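Periplasmic binding protein component of an ABC type zinc uptake transporter (Synechocystis sp., PDB 2OV3) probably captures zinc ions in the periplasm and hands them to the membrane part of an ABC-type zinc uptake transporter. Local coordinates at residues A[15-18]-A[23-26]. Residues are numbered along the deposited sequence; the frame is centred on the assembly and turned at random.
Sequences FLEK and LVRV
Leu16 and Val26 form the tight part of this contact between helix 10-20 and strand 24-28. CG2 of Val26 comes against CB of Leu16 at 3.5 Å, the two side chains meeting at a slant, so that a methyl touches the root of the leucine. With chi1 at -175°, CG1 of Val26 lies beside the carbonyl carbon and CG2 beside the backbone N, and it is CG2 that reaches the helix. Two positions back along the strand, Val24 also points toward the helix and lays CG2 3.8 Å from the carbonyl O of Leu16. Valines suit these alternate positions because their compact, beta-branched side chains fit an extended backbone and let the helix pack close to the strand, whereas Arg25 between them points away from the helix at its CB, as suits an exposed residue.

The other flank is looser and wetter. In Glu17 the bend at chi2 (68°) brings the carboxylate nearer to the strand, with OE1 3.7 Å from CG2 of Val26. Its link to the strand backbone runs through water: one molecule donates to Glu17 OE2 at 3.1 Å, accepts from Val26 N at 2.9 Å and donates a weak, long bond to Val24 O (3.5 Å). A flexible acidic side chain is well placed at this partly exposed border, since its carboxylate can accept from a water that in turn takes the N-H of Val26.

Helix 10-20 is the crossover of the right-handed beta-alpha-beta unit that begins with strand 3-7 and ends in strand 24-28, an outermost strand of the parallel sheet. Leu16 and Val26 both pack on Val7, and Val24 on Ile5, while Leu16 also meets Ile116 and Leu120 of helix 106-123.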
# COMPACT_ATOMS: atom_id res chain seq x y z
N PHE A 15 -1.88 -1.86 11.18
CA PHE A 15 -3.32 -2.05 11.38
C PHE A 15 -3.65 -3.11 12.45
O PHE A 15 -4.58 -2.93 13.24
CB PHE A 15 -4.00 -2.45 10.05
CG PHE A 15 -3.56 -1.64 8.85
CD1 PHE A 15 -3.68 -2.18 7.57
CD2 PHE A 15 -3.04 -0.36 8.99
CE1 PHE A 15 -3.28 -1.46 6.44
CE2 PHE A 15 -2.63 0.38 7.86
CZ PHE A 15 -2.75 -0.17 6.58
N LEU A 16 -2.90 -4.21 12.47
CA LEU A 16 -3.13 -5.27 13.44
C LEU A 16 -2.76 -4.80 14.84
O LEU A 16 -3.41 -5.16 15.82
CB LEU A 16 -2.34 -6.52 13.09
CG LEU A 16 -3.12 -7.66 12.42
CD1 LEU A 16 -4.20 -8.20 13.36
CD2 LEU A 16 -3.76 -7.12 11.13
N GLU A 17 -1.71 -4.00 14.93
CA GLU A 17 -1.30 -3.50 16.23
C GLU A 17 -2.36 -2.54 16.76
O GLU A 17 -2.75 -2.61 17.93
CB GLU A 17 0.06 -2.80 16.13
CG GLU A 17 1.09 -3.30 17.13
CD GLU A 17 1.53 -4.74 16.87
OE1 GLU A 17 1.91 -5.05 15.73
OE2 GLU A 17 1.53 -5.54 17.82
N LYS A 18 -2.82 -1.63 15.90
CA LYS A 18 -3.86 -0.67 16.28
C LYS A 18 -5.13 -1.38 16.74
O LYS A 18 -5.78 -0.92 17.67
CB LYS A 18 -4.20 0.23 15.08
CG LYS A 18 -3.17 1.31 14.79
CD LYS A 18 -3.20 2.40 15.86
CE LYS A 18 -2.17 3.47 15.55
NZ LYS A 18 -2.20 4.61 16.48
N LEU A 23 -2.89 -8.22 22.41
CA LEU A 23 -3.64 -9.47 22.25
C LEU A 23 -3.20 -10.23 21.01
O LEU A 23 -3.65 -11.34 20.74
CB LEU A 23 -5.14 -9.19 22.15
CG LEU A 23 -5.79 -8.45 23.31
CD1 LEU A 23 -7.29 -8.36 23.06
CD2 LEU A 23 -5.51 -9.19 24.62
N VAL A 24 -2.32 -9.60 20.23
CA VAL A 24 -1.81 -10.22 19.04
C VAL A 24 -0.31 -10.09 18.97
O VAL A 24 0.27 -9.17 19.54
CB VAL A 24 -2.41 -9.60 17.73
CG1 VAL A 24 -3.94 -9.56 17.80
CG2 VAL A 24 -1.85 -8.19 17.50
N ARG A 25 0.31 -11.04 18.28
CA ARG A 25 1.75 -11.08 18.05
C ARG A 25 1.80 -11.23 16.53
O ARG A 25 1.58 -12.32 16.00
CB ARG A 25 2.39 -12.29 18.74
CG ARG A 25 3.92 -12.29 18.64
CD ARG A 25 4.55 -13.35 19.54
NE ARG A 25 4.07 -13.24 20.92
CZ ARG A 25 4.55 -13.92 21.95
NH1 ARG A 25 5.56 -14.77 21.77
NH2 ARG A 25 4.03 -13.75 23.16
N VAL A 26 2.06 -10.12 15.85
CA VAL A 26 2.10 -10.08 14.39
C VAL A 26 3.44 -10.48 13.77
O VAL A 26 4.50 -10.09 14.26
CB VAL A 26 1.76 -8.65 13.86
CG1 VAL A 26 1.69 -8.66 12.34
CG2 VAL A 26 0.44 -8.16 14.45
O HOH W 1 3.07 -8.18 17.72